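Local coordinates for nitrate regulatory protein (Klebsiella oxytoca, PDB 4AKK) that binds the terminator site in the nasF operon leader RNA and, in response to nitrate or nitrite, causes transcription antitermination that switches on the nasFEDCBA operon, at residues G64-L69 / L167-Q172; T107-A112 / W133-L138; Y190-G195 / R294-L299. All coordinates share one frame; numbering follows the deposited sequence.

Contact 1. Residues G64-L69 / L167-Q172; sequences GQISAL and LNIVPQ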
ATOM      1  N   GLY A  64       2.890  23.510  -5.264  1.00 31.93           N
ATOM      2  CA  GLY A  64       1.950  24.608  -5.288  1.00 34.24           C
ATOM      3  C   GLY A  64       1.493  24.992  -6.684  1.00 33.87           C
ATOM      4  O   GLY A  64       0.317  25.279  -6.893  1.00 36.43           O
ATOM      5  N   GLN A  65       2.426  25.013  -7.635  1.00 32.41           N
ATOM      6  CA  GLN A  65       2.097  25.292  -9.030  1.00 36.70           C
ATOM      7  C   GLN A  65       1.264  24.178  -9.668  1.00 32.88           C
ATOM      8  O   GLN A  65       0.419  24.442 -10.519  1.00 33.32           O
ATOM      9  CB  GLN A  65       3.359  25.553  -9.857  1.00 36.58           C
ATOM     10  CG  GLN A  65       4.088  26.841  -9.453  1.00 45.72           C
ATOM     11  CD  GLN A  65       3.153  28.055  -9.392  1.00 47.81           C
ATOM     12  OE1 GLN A  65       2.299  28.187 -10.394  1.00 52.83           O
ATOM     13  NE2 GLN A  65       3.193  28.848  -8.451  1.00 50.36           N
ATOM     14  N   ILE A  66       1.497  22.938  -9.258  1.00 32.17           N
ATOM     15  CA  ILE A  66       0.693  21.827  -9.764  1.00 33.77           C
ATOM     16  C   ILE A  66      -0.736  22.001  -9.275  1.00 31.02           C
ATOM     17  O   ILE A  66      -1.689  21.903 -10.049  1.00 31.62           O
ATOM     18  CB  ILE A  66       1.258  20.465  -9.321  1.00 34.23           C
ATOM     19  CG1 ILE A  66       2.494  20.119 -10.159  1.00 32.53           C
ATOM     20  CG2 ILE A  66       0.182  19.372  -9.434  1.00 33.92           C
ATOM     21  CD1 ILE A  66       3.385  19.076  -9.541  1.00 30.72           C
ATOM     22  N   SER A  67      -0.869  22.294  -7.983  1.00 29.46           N
ATOM     23  CA  SER A  67      -2.169  22.531  -7.383  1.00 32.80           C
ATOM     24  C   SER A  67      -2.950  23.628  -8.100  1.00 35.67           C
ATOM     25  O   SER A  67      -4.152  23.490  -8.340  1.00 27.79           O
ATOM     26  CB  SER A  67      -2.006  22.914  -5.920  1.00 32.46           C
ATOM     27  OG  SER A  67      -3.259  23.262  -5.358  1.00 38.15           O
ATOM     28  N   ALA A  68      -2.268  24.721  -8.425  1.00 33.77           N
ATOM     29  CA  ALA A  68      -2.923  25.863  -9.054  1.00 33.93           C
ATOM     30  C   ALA A  68      -3.342  25.541 -10.482  1.00 32.65           C
ATOM     31  O   ALA A  68      -4.440  25.894 -10.911  1.00 31.88           O
ATOM     32  CB  ALA A  68      -2.006  27.086  -9.034  1.00 32.48           C
ATOM     33  N   LEU A  69      -2.454  24.883 -11.218  1.00 29.05           N
ATOM     34  CA  LEU A  69      -2.761  24.474 -12.583  1.00 32.97           C
ATOM     35  C   LEU A  69      -3.954  23.511 -12.599  1.00 27.94           C
ATOM     36  O   LEU A  69      -4.854  23.641 -13.415  1.00 29.12           O
ATOM     37  CB  LEU A  69      -1.539  23.820 -13.230  1.00 30.72           C
ATOM     38  CG  LEU A  69      -1.713  23.270 -14.649  1.00 29.80           C
ATOM     39  CD1 LEU A  69      -2.161  24.362 -15.602  1.00 32.25           C
ATOM     40  CD2 LEU A  69      -0.427  22.624 -15.140  1.00 29.54           C
ATOM     41  N   LEU A 167      -1.440  15.436 -11.059  1.00 29.43           N
ATOM     42  CA  LEU A 167      -1.555  15.010  -9.671  1.00 33.88           C
ATOM     43  C   LEU A 167      -0.599  13.880  -9.304  1.00 32.47           C
ATOM     44  O   LEU A 167      -0.090  13.849  -8.187  1.00 32.58           O
ATOM     45  CB  LEU A 167      -2.993  14.577  -9.362  1.00 37.28           C
ATOM     46  CG  LEU A 167      -4.033  15.691  -9.280  1.00 35.68           C
ATOM     47  CD1 LEU A 167      -5.392  15.125  -8.892  1.00 38.55           C
ATOM     48  CD2 LEU A 167      -3.601  16.761  -8.295  1.00 36.51           C
ATOM     49  N   ASN A 168      -0.360  12.963 -10.240  1.00 29.92           N
ATOM     50  CA  ASN A 168       0.545  11.840 -10.015  1.00 35.49           C
ATOM     51  C   ASN A 168       1.987  12.290  -9.821  1.00 31.58           C
ATOM     52  O   ASN A 168       2.824  11.519  -9.360  1.00 40.24           O
ATOM     53  CB  ASN A 168       0.487  10.812 -11.167  1.00 35.29           C
ATOM     54  CG  ASN A 168      -0.835  10.053 -11.228  1.00 38.83           C
ATOM     55  OD1 ASN A 168      -1.615  10.062 -10.281  1.00 42.38           O
ATOM     56  ND2 ASN A 168      -1.087   9.394 -12.360  1.00 39.17           N
ATOM     57  N   ILE A 169       2.296  13.529 -10.177  1.00 29.49           N
ATOM     58  CA  ILE A 169       3.641  14.017  -9.904  1.00 33.15           C
ATOM     59  C   ILE A 169       3.861  14.159  -8.396  1.00 33.71           C
ATOM     60  O   ILE A 169       4.945  13.894  -7.899  1.00 36.81           O
ATOM     61  CB  ILE A 169       3.924  15.366 -10.572  1.00 29.38           C
ATOM     62  CG1 ILE A 169       3.879  15.240 -12.100  1.00 29.92           C
ATOM     63  CG2 ILE A 169       5.272  15.911 -10.083  1.00 30.87           C
ATOM     64  CD1 ILE A 169       3.935  16.575 -12.824  1.00 30.19           C
ATOM     65  N   VAL A 170       2.818  14.562  -7.678  1.00 35.37           N
ATOM     66  CA  VAL A 170       2.952  14.960  -6.270  1.00 32.64           C
ATOM     67  C   VAL A 170       3.492  13.891  -5.312  1.00 37.15           C
ATOM     68  O   VAL A 170       4.457  14.147  -4.593  1.00 38.36           O
ATOM     69  CB  VAL A 170       1.639  15.544  -5.714  1.00 35.21           C
ATOM     70  CG1 VAL A 170       1.800  15.905  -4.244  1.00 37.64           C
ATOM     71  CG2 VAL A 170       1.228  16.769  -6.515  1.00 33.13           C
ATOM     72  N   PRO A 171       2.872  12.699  -5.289  1.00 38.33           N
ATOM     73  CA  PRO A 171       3.369  11.628  -4.418  1.00 42.85           C
ATOM     74  C   PRO A 171       4.796  11.231  -4.781  1.00 38.77           C
ATOM     75  O   PRO A 171       5.582  10.831  -3.925  1.00 34.19           O
ATOM     76  CB  PRO A 171       2.420  10.456  -4.714  1.00 47.11           C
ATOM     77  CG  PRO A 171       1.215  11.074  -5.369  1.00 39.55           C
ATOM     78  CD  PRO A 171       1.735  12.257  -6.117  1.00 36.28           C
ATOM     79  N   GLN A 172       5.125  11.332  -6.058  1.00 39.67           N
ATOM     80  CA  GLN A 172       6.467  10.998  -6.507  1.00 39.23           C
ATOM     81  C   GLN A 172       7.465  11.996  -5.936  1.00 41.50           C
ATOM     82  O   GLN A 172       8.627  11.670  -5.713  1.00 37.19           O
ATOM     83  CB  GLN A 172       6.543  11.021  -8.031  1.00 39.39           C
ATOM     84  CG  GLN A 172       7.718  10.237  -8.557  1.00 37.99           C
ATOM     85  CD  GLN A 172       7.528   8.768  -8.329  1.00 41.87           C
ATOM     86  OE1 GLN A 172       6.479   8.215  -8.666  1.00 47.60           O
ATOM     87  NE2 GLN A 172       8.533   8.118  -7.745  1.00 44.84           N
TER
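I66 meets I169 and V170 across this contact and is the one residue of 64-69 that comes within touching range of 167-172. Its two branches divide the work. The longer branch ends in CD1, which rests against I169, 3.7 Å from its CG2 and 3.9 Å from its CB, the two isoleucines approaching at a slant. The shorter branch, CG2, stands opposite the backbone N while CG1 lies beside that nitrogen (chi1 -76°), and this turns CG2 onto V170, where it lies 4.0 Å from the methyl CG2. Here the side chains pass alongside each other in opposite directions. The single side chain of I66 thus spans two consecutive residues, I169 and V170, of the short helix 169-173. That helix follows helix 152-167 almost directly; the bond from V170 N to L167 O, 3.0 Å, spans the junction. Next along the segment, S67 faces helix 277-312, and at the end of the segment L69 packs on F109 of helix 92-117, a ring that also touches I66. On the other side of the pairing, I169 rests on A131 and V170 on M186. The site lies within the all-helical nitrate-sensing NIT domain, where helices from distant parts of the sequence come together. With aliphatic carbon alone meeting across it, methyl on methyl and methyl on the I169 CB methine, the contact has no directional bond: its fit depends on branch shape and on burial away from water, a total of 162 Å² between the two segments.

Contact 2. Residues T107-A112 / W133-L138; sequences TRFYAA and WYLPQL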
ATOM      1  N   THR A 107       2.558  28.436 -17.739  1.00 37.38           N
ATOM      2  CA  THR A 107       3.811  29.169 -17.726  1.00 39.59           C
ATOM      3  C   THR A 107       4.516  29.036 -16.383  1.00 36.05           C
ATOM      4  O   THR A 107       5.703  28.728 -16.328  1.00 39.43           O
ATOM      5  CB  THR A 107       3.554  30.658 -17.998  1.00 41.82           C
ATOM      6  OG1 THR A 107       2.897  30.790 -19.261  1.00 40.97           O
ATOM      7  CG2 THR A 107       4.862  31.449 -18.006  1.00 37.36           C
ATOM      8  N   ARG A 108       3.781  29.285 -15.303  1.00 31.75           N
ATOM      9  CA  ARG A 108       4.341  29.167 -13.966  1.00 33.89           C
ATOM     10  C   ARG A 108       4.750  27.721 -13.658  1.00 38.91           C
ATOM     11  O   ARG A 108       5.767  27.485 -13.008  1.00 42.03           O
ATOM     12  CB  ARG A 108       3.336  29.645 -12.925  1.00 37.31           C
ATOM     13  CG  ARG A 108       3.041  31.155 -12.952  1.00 50.79           C
ATOM     14  CD  ARG A 108       1.807  31.466 -12.108  1.00 51.96           C
ATOM     15  NE  ARG A 108       1.708  32.873 -11.730  1.00 68.27           N
ATOM     16  CZ  ARG A 108       2.121  33.359 -10.560  1.00 80.11           C
ATOM     17  NH1 ARG A 108       2.665  32.551  -9.655  1.00 71.12           N
ATOM     18  NH2 ARG A 108       1.993  34.654 -10.294  1.00 81.98           N
ATOM     19  N   PHE A 109       3.952  26.763 -14.121  1.00 38.04           N
ATOM     20  CA  PHE A 109       4.239  25.339 -13.922  1.00 35.66           C
ATOM     21  C   PHE A 109       5.530  24.945 -14.630  1.00 37.66           C
ATOM     22  O   PHE A 109       6.389  24.266 -14.054  1.00 34.19           O
ATOM     23  CB  PHE A 109       3.076  24.484 -14.439  1.00 30.49           C
ATOM     24  CG  PHE A 109       3.387  23.005 -14.541  1.00 33.99           C
ATOM     25  CD1 PHE A 109       3.518  22.221 -13.396  1.00 33.20           C
ATOM     26  CD2 PHE A 109       3.518  22.396 -15.778  1.00 34.23           C
ATOM     27  CE1 PHE A 109       3.791  20.859 -13.486  1.00 31.60           C
ATOM     28  CE2 PHE A 109       3.798  21.027 -15.883  1.00 33.42           C
ATOM     29  CZ  PHE A 109       3.931  20.259 -14.736  1.00 33.30           C
ATOM     30  N   TYR A 110       5.651  25.365 -15.888  1.00 38.75           N
ATOM     31  CA  TYR A 110       6.829  25.056 -16.699  1.00 36.79           C
ATOM     32  C   TYR A 110       8.079  25.688 -16.079  1.00 42.78           C
ATOM     33  O   TYR A 110       9.169  25.114 -16.128  1.00 41.61           O
ATOM     34  CB  TYR A 110       6.638  25.532 -18.145  1.00 40.47           C
ATOM     35  CG  TYR A 110       5.748  24.640 -19.005  1.00 40.71           C
ATOM     36  CD1 TYR A 110       5.864  23.261 -18.959  1.00 42.07           C
ATOM     37  CD2 TYR A 110       4.810  25.185 -19.878  1.00 42.16           C
ATOM     38  CE1 TYR A 110       5.068  22.446 -19.740  1.00 45.59           C
ATOM     39  CE2 TYR A 110       4.007  24.374 -20.668  1.00 37.29           C
ATOM     40  CZ  TYR A 110       4.144  23.005 -20.593  1.00 47.51           C
ATOM     41  OH  TYR A 110       3.361  22.181 -21.367  1.00 54.16           O
ATOM     42  N   ALA A 111       7.908  26.868 -15.486  1.00 40.11           N
ATOM     43  CA  ALA A 111       9.000  27.548 -14.795  1.00 38.40           C
ATOM     44  C   ALA A 111       9.435  26.764 -13.557  1.00 45.87           C
ATOM     45  O   ALA A 111      10.631  26.534 -13.343  1.00 45.39           O
ATOM     46  CB  ALA A 111       8.590  28.961 -14.412  1.00 37.65           C
ATOM     47  N   ALA A 112       8.463  26.353 -12.745  1.00 42.91           N
ATOM     48  CA  ALA A 112       8.756  25.580 -11.540  1.00 41.07           C
ATOM     49  C   ALA A 112       9.432  24.241 -11.857  1.00 39.14           C
ATOM     50  O   ALA A 112      10.048  23.637 -10.980  1.00 45.31           O
ATOM     51  CB  ALA A 112       7.499  25.366 -10.713  1.00 39.07           C
ATOM     52  N   TRP A 133       3.490  15.502 -21.563  1.00 39.28           N
ATOM     53  CA  TRP A 133       3.132  14.933 -22.863  1.00 44.61           C
ATOM     54  C   TRP A 133       1.713  15.312 -23.275  1.00 45.58           C
ATOM     55  O   TRP A 133       1.459  15.615 -24.439  1.00 40.45           O
ATOM     56  CB  TRP A 133       3.291  13.411 -22.839  1.00 52.64           C
ATOM     57  CG  TRP A 133       2.769  12.709 -24.058  1.00 59.25           C
ATOM     58  CD1 TRP A 133       1.464  12.440 -24.353  1.00 58.60           C
ATOM     59  CD2 TRP A 133       3.542  12.165 -25.136  1.00 67.62           C
ATOM     60  NE1 TRP A 133       1.375  11.773 -25.551  1.00 66.80           N
ATOM     61  CE2 TRP A 133       2.637  11.591 -26.051  1.00 69.93           C
ATOM     62  CE3 TRP A 133       4.911  12.112 -25.416  1.00 72.77           C
ATOM     63  CZ2 TRP A 133       3.058  10.972 -27.226  1.00 77.34           C
ATOM     64  CZ3 TRP A 133       5.326  11.496 -26.585  1.00 75.38           C
ATOM     65  CH2 TRP A 133       4.403  10.935 -27.476  1.00 80.79           C
ATOM     66  N   TYR A 134       0.797  15.312 -22.315  1.00 42.50           N
ATOM     67  CA  TYR A 134      -0.604  15.627 -22.589  1.00 41.28           C
ATOM     68  C   TYR A 134      -0.920  17.116 -22.647  1.00 46.50           C
ATOM     69  O   TYR A 134      -1.900  17.511 -23.266  1.00 48.52           O
ATOM     70  CB  TYR A 134      -1.510  14.982 -21.539  1.00 50.04           C
ATOM     71  CG  TYR A 134      -1.624  13.490 -21.686  1.00 50.27           C
ATOM     72  CD1 TYR A 134      -2.533  12.929 -22.573  1.00 49.08           C
ATOM     73  CD2 TYR A 134      -0.821  12.642 -20.941  1.00 49.89           C
ATOM     74  CE1 TYR A 134      -2.630  11.557 -22.717  1.00 57.00           C
ATOM     75  CE2 TYR A 134      -0.912  11.276 -21.076  1.00 53.18           C
ATOM     76  CZ  TYR A 134      -1.817  10.737 -21.964  1.00 57.65           C
ATOM     77  OH  TYR A 134      -1.903   9.370 -22.091  1.00 68.27           O
ATOM     78  N   LEU A 135      -0.115  17.943 -21.987  1.00 42.74           N
ATOM     79  CA  LEU A 135      -0.416  19.369 -21.909  1.00 46.35           C
ATOM     80  C   LEU A 135      -0.630  20.064 -23.261  1.00 45.37           C
ATOM     81  O   LEU A 135      -1.563  20.848 -23.403  1.00 43.83           O
ATOM     82  CB  LEU A 135       0.623  20.106 -21.060  1.00 41.13           C
ATOM     83  CG  LEU A 135       0.485  19.812 -19.564  1.00 45.13           C
ATOM     84  CD1 LEU A 135       1.573  20.500 -18.752  1.00 39.74           C
ATOM     85  CD2 LEU A 135      -0.897  20.211 -19.060  1.00 39.35           C
ATOM     86  N   PRO A 136       0.227  19.780 -24.261  1.00 46.47           N
ATOM     87  CA  PRO A 136       0.068  20.453 -25.558  1.00 48.34           C
ATOM     88  C   PRO A 136      -1.207  20.061 -26.302  1.00 46.05           C
ATOM     89  O   PRO A 136      -1.504  20.638 -27.344  1.00 50.87           O
ATOM     90  CB  PRO A 136       1.289  19.977 -26.355  1.00 50.68           C
ATOM     91  CG  PRO A 136       2.260  19.486 -25.338  1.00 43.14           C
ATOM     92  CD  PRO A 136       1.429  18.932 -24.227  1.00 48.63           C
ATOM     93  N   GLN A 137      -1.951  19.093 -25.785  1.00 45.01           N
ATOM     94  CA  GLN A 137      -3.174  18.662 -26.452  1.00 45.04           C
ATOM     95  C   GLN A 137      -4.351  19.553 -26.082  1.00 44.90           C
ATOM     96  O   GLN A 137      -5.432  19.436 -26.649  1.00 42.35           O
ATOM     97  CB  GLN A 137      -3.482  17.203 -26.126  1.00 49.19           C
ATOM     98  CG  GLN A 137      -2.314  16.275 -26.375  1.00 54.89           C
ATOM     99  CD  GLN A 137      -2.730  14.823 -26.476  1.00 66.00           C
ATOM    100  OE1 GLN A 137      -3.799  14.431 -25.997  1.00 63.86           O
ATOM    101  NE2 GLN A 137      -1.884  14.010 -27.099  1.00 71.82           N
ATOM    102  N   LEU A 138      -4.129  20.459 -25.138  1.00 43.81           N
ATOM    103  CA  LEU A 138      -5.163  21.405 -24.745  1.00 41.66           C
ATOM    104  C   LEU A 138      -5.692  22.248 -25.900  1.00 40.87           C
ATOM    105  O   LEU A 138      -6.885  22.528 -25.963  1.00 43.03           O
ATOM    106  CB  LEU A 138      -4.665  22.312 -23.627  1.00 41.37           C
ATOM    107  CG  LEU A 138      -4.730  21.685 -22.242  1.00 45.28           C
ATOM    108  CD1 LEU A 138      -4.059  22.588 -21.223  1.00 45.79           C
ATOM    109  CD2 LEU A 138      -6.180  21.400 -21.865  1.00 39.69           C
TER
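Y110 and L135 have the nearest alpha carbons of the two segments, 10.6 Å apart, a wide backbone spacing bridged by a leucine on one side and two aromatic side chains on the other. The L135 methyl CD1 reaches both rings. It lies 3.7 Å from F109 CE2 and 4.0 Å from Y110 CZ, placed obliquely to both rings. Neighbours in sequence, the two rings reach the same leucine because their first torsions differ: F109 has CG opposite the backbone N (chi1 168°), whereas Y110 has CG beside it (chi1 -77°). Y110 comes from the direction opposite to L135, so that its OH passes the methyl and ends 3.4 Å from L135 CB, a contact with carbon. Helices 92-117 and 122-134, successive in the chain, form a helical hairpin in the NIT domain, and the contact lies where the second runs out, with L135 in the irregular link to helix 138-147. Two overlapping turns shape this link, Q137 N to Y134 O at 3.0 Å and L138 N to L135 O at 3.1 Å. Helix 152-167 covers the buried flank, where I162 packs on L135 and L166 on F109. Towards the dimer partner, Y110 packs against E37 of the second subunit.

Contact 3. Residues Y190-G195 / R294-L299; sequences YSFMQG and RGVEEL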
ATOM      1  N   TYR A 190      -1.688  16.073  -1.015  1.00 30.29           N
ATOM      2  CA  TYR A 190      -2.055  15.201  -2.126  1.00 32.15           C
ATOM      3  C   TYR A 190      -3.410  14.554  -1.854  1.00 30.99           C
ATOM      4  O   TYR A 190      -4.264  14.495  -2.734  1.00 25.38           O
ATOM      5  CB  TYR A 190      -0.997  14.112  -2.346  1.00 30.11           C
ATOM      6  CG  TYR A 190      -1.452  13.041  -3.302  1.00 32.99           C
ATOM      7  CD1 TYR A 190      -1.642  13.327  -4.648  1.00 36.09           C
ATOM      8  CD2 TYR A 190      -1.709  11.751  -2.862  1.00 33.70           C
ATOM      9  CE1 TYR A 190      -2.070  12.363  -5.529  1.00 36.61           C
ATOM     10  CE2 TYR A 190      -2.141  10.775  -3.741  1.00 40.01           C
ATOM     11  CZ  TYR A 190      -2.323  11.093  -5.075  1.00 41.39           C
ATOM     12  OH  TYR A 190      -2.750  10.136  -5.961  1.00 51.14           O
ATOM     13  N   SER A 191      -3.595  14.058  -0.634  1.00 29.39           N
ATOM     14  CA  SER A 191      -4.869  13.449  -0.271  1.00 31.14           C
ATOM     15  C   SER A 191      -5.985  14.445  -0.516  1.00 32.09           C
ATOM     16  O   SER A 191      -7.010  14.108  -1.092  1.00 33.29           O
ATOM     17  CB  SER A 191      -4.893  13.023   1.193  1.00 30.28           C
ATOM     18  OG  SER A 191      -3.852  12.109   1.474  1.00 29.87           O
ATOM     19  N   PHE A 192      -5.784  15.674  -0.055  1.00 31.55           N
ATOM     20  CA  PHE A 192      -6.794  16.703  -0.191  1.00 31.59           C
ATOM     21  C   PHE A 192      -7.031  17.039  -1.667  1.00 31.18           C
ATOM     22  O   PHE A 192      -8.173  17.153  -2.108  1.00 28.86           O
ATOM     23  CB  PHE A 192      -6.374  17.957   0.588  1.00 32.02           C
ATOM     24  CG  PHE A 192      -7.440  19.004   0.668  1.00 37.97           C
ATOM     25  CD1 PHE A 192      -7.620  19.907  -0.369  1.00 33.84           C
ATOM     26  CD2 PHE A 192      -8.270  19.082   1.778  1.00 33.72           C
ATOM     27  CE1 PHE A 192      -8.605  20.874  -0.298  1.00 35.00           C
ATOM     28  CE2 PHE A 192      -9.258  20.046   1.851  1.00 34.02           C
ATOM     29  CZ  PHE A 192      -9.425  20.940   0.814  1.00 32.79           C
ATOM     30  N   MET A 193      -5.946  17.210  -2.420  1.00 29.82           N
ATOM     31  CA  MET A 193      -6.039  17.561  -3.830  1.00 30.46           C
ATOM     32  C   MET A 193      -6.831  16.483  -4.567  1.00 32.19           C
ATOM     33  O   MET A 193      -7.635  16.770  -5.459  1.00 33.69           O
ATOM     34  CB  MET A 193      -4.636  17.696  -4.458  1.00 33.67           C
ATOM     35  CG  MET A 193      -3.905  19.023  -4.175  1.00 32.67           C
ATOM     36  SD  MET A 193      -2.167  19.052  -4.730  1.00 32.02           S
ATOM     37  CE  MET A 193      -2.392  19.225  -6.484  1.00 35.22           C
ATOM     38  N   GLN A 194      -6.588  15.236  -4.185  1.00 30.80           N
ATOM     39  CA  GLN A 194      -7.219  14.098  -4.833  1.00 35.33           C
ATOM     40  C   GLN A 194      -8.712  14.008  -4.492  1.00 27.42           C
ATOM     41  O   GLN A 194      -9.533  13.732  -5.361  1.00 27.22           O
ATOM     42  CB  GLN A 194      -6.490  12.801  -4.454  1.00 33.13           C
ATOM     43  CG  GLN A 194      -6.893  11.608  -5.298  1.00 38.33           C
ATOM     44  CD  GLN A 194      -6.634  11.819  -6.778  1.00 42.16           C
ATOM     45  OE1 GLN A 194      -7.570  11.972  -7.570  1.00 38.65           O
ATOM     46  NE2 GLN A 194      -5.362  11.839  -7.161  1.00 39.25           N
ATOM     47  N   GLY A 195      -9.066  14.256  -3.237  1.00 26.81           N
ATOM     48  CA  GLY A 195     -10.467  14.292  -2.866  1.00 28.13           C
ATOM     49  C   GLY A 195     -11.214  15.376  -3.639  1.00 27.62           C
ATOM     50  O   GLY A 195     -12.363  15.191  -4.055  1.00 28.29           O
ATOM     51  N   ARG A 294     -10.952  24.912  -2.330  1.00 29.42           N
ATOM     52  CA  ARG A 294      -9.784  25.629  -2.845  1.00 34.89           C
ATOM     53  C   ARG A 294      -9.192  26.558  -1.779  1.00 34.65           C
ATOM     54  O   ARG A 294      -7.976  26.635  -1.621  1.00 39.46           O
ATOM     55  CB  ARG A 294     -10.140  26.417  -4.116  1.00 33.39           C
ATOM     56  CG  ARG A 294      -8.976  27.231  -4.697  1.00 33.83           C
ATOM     57  CD  ARG A 294      -7.756  26.353  -4.981  1.00 37.84           C
ATOM     58  NE  ARG A 294      -6.602  27.111  -5.479  1.00 35.34           N
ATOM     59  CZ  ARG A 294      -5.385  26.597  -5.642  1.00 40.67           C
ATOM     60  NH1 ARG A 294      -5.172  25.319  -5.368  1.00 35.94           N
ATOM     61  NH2 ARG A 294      -4.382  27.349  -6.090  1.00 38.55           N
ATOM     62  N   GLY A 295     -10.055  27.247  -1.038  1.00 36.53           N
ATOM     63  CA  GLY A 295      -9.605  28.129   0.031  1.00 35.89           C
ATOM     64  C   GLY A 295      -8.719  27.389   1.011  1.00 39.53           C
ATOM     65  O   GLY A 295      -7.617  27.834   1.341  1.00 42.92           O
ATOM     66  N   VAL A 296      -9.188  26.232   1.460  1.00 37.38           N
ATOM     67  CA  VAL A 296      -8.410  25.419   2.373  1.00 36.83           C
ATOM     68  C   VAL A 296      -7.119  24.914   1.729  1.00 41.40           C
ATOM     69  O   VAL A 296      -6.062  24.905   2.361  1.00 37.64           O
ATOM     70  CB  VAL A 296      -9.225  24.232   2.903  1.00 39.12           C
ATOM     71  CG1 VAL A 296      -8.329  23.301   3.658  1.00 29.61           C
ATOM     72  CG2 VAL A 296     -10.354  24.722   3.801  1.00 46.55           C
ATOM     73  N   GLU A 297      -7.204  24.499   0.470  1.00 36.90           N
ATOM     74  CA  GLU A 297      -6.044  23.968  -0.228  1.00 36.73           C
ATOM     75  C   GLU A 297      -4.933  25.018  -0.341  1.00 39.07           C
ATOM     76  O   GLU A 297      -3.743  24.700  -0.233  1.00 38.48           O
ATOM     77  CB  GLU A 297      -6.464  23.481  -1.620  1.00 42.20           C
ATOM     78  CG  GLU A 297      -5.339  22.947  -2.480  1.00 39.28           C
ATOM     79  CD  GLU A 297      -5.803  22.621  -3.903  1.00 43.80           C
ATOM     80  OE1 GLU A 297      -6.801  23.221  -4.381  1.00 36.88           O
ATOM     81  OE2 GLU A 297      -5.161  21.765  -4.544  1.00 34.61           O
ATOM     82  N   GLU A 298      -5.321  26.268  -0.576  1.00 37.31           N
ATOM     83  CA  GLU A 298      -4.349  27.356  -0.643  1.00 42.46           C
ATOM     84  C   GLU A 298      -3.642  27.539   0.704  1.00 42.27           C
ATOM     85  O   GLU A 298      -2.457  27.875   0.753  1.00 41.08           O
ATOM     86  CB  GLU A 298      -5.021  28.660  -1.092  1.00 42.42           C
ATOM     87  CG  GLU A 298      -5.561  28.594  -2.512  1.00 43.08           C
ATOM     88  CD  GLU A 298      -6.159  29.903  -2.986  1.00 52.04           C
ATOM     89  OE1 GLU A 298      -6.781  30.609  -2.166  1.00 58.45           O
ATOM     90  OE2 GLU A 298      -6.013  30.220  -4.187  1.00 56.38           O
ATOM     91  N   LEU A 299      -4.362  27.293   1.793  1.00 35.95           N
ATOM     92  CA  LEU A 299      -3.767  27.410   3.116  1.00 42.58           C
ATOM     93  C   LEU A 299      -2.723  26.320   3.311  1.00 44.13           C
ATOM     94  O   LEU A 299      -1.649  26.553   3.879  1.00 38.64           O
ATOM     95  CB  LEU A 299      -4.829  27.309   4.215  1.00 45.94           C
ATOM     96  CG  LEU A 299      -4.244  27.053   5.616  1.00 55.57           C
ATOM     97  CD1 LEU A 299      -3.506  28.279   6.157  1.00 52.68           C
ATOM     98  CD2 LEU A 299      -5.299  26.589   6.616  1.00 51.43           C
TER
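A buried carboxylate oxygen that comes unusually close to a methionine methylene is the striking feature here: E297 OE2 lies only 3.0 Å from M193 CG and 4.0 Å from M193 SD, a tight contact that is not a hydrogen bond in the usual sense. The two long helices concerned, 180-212 and 277-312, are nearly antiparallel members of the helical NIT domain; over these segments their axes make an angle of 161° and approach to 10.6 Å. The gap is filled by the F192 ring and the E297 side chain. F192 CE1 lies 3.6 Å from E297 CB, and across CZ from it, CE2 lies 3.8 Å from V296 CG1; both partners meet the ring obliquely. Beyond this pair of helices, F237 makes an edge-to-face contact with the same phenylalanine. E297 uses both ends of its side chain, its CB packing on the ring while an extended chain, with CG opposite the backbone N (chi1 178°), carries the carboxylate past F192 to M193. The polar end is not left to the methionine. S67 of helix 56-85 hydrogen-bonds to E297 OE2 and also to R294 NH1, so that one hydroxyl links acid and base, and the neighbouring positive charge probably helps to keep E297 ionised in this buried place. R294, E297 and E298 form a salt-bridge network along one helix, with R294 NE 3.4 Å from E298 OE2; E298 CG lies above one face of the guanidinium group, offset toward its rim. In the stronger arm of the network, R294 NH1 donates to E297 OE1 over 2.8 Å; the oxygen lies in the guanidinium plane, yet the nitrogen stands almost directly above the plane of the carboxylate, 88° out of it.

In the fold
All three contacts lie within the NIT domain and are largely buried. Contacts 1 and 3 are deepest, their centres about 11 and 9 Å from that of the chain; contact 2, centred about 20 Å away, is where the touching residue Y110 itself packs on the second subunit and is partly exposed. Contact 2 joins successive helices within the loop closed by contact 1; contact 3 comes later. Helix 56-85 is shared, facing contact 2 on one flank and contact 3 on another, and L167 of contact 1 packs on M193 of contact 3. Contact 1 joins aliphatic branches, contact 2 sets a leucine against two rings and a tyrosine hydroxyl; contact 3 alone brings buried charge into the interface.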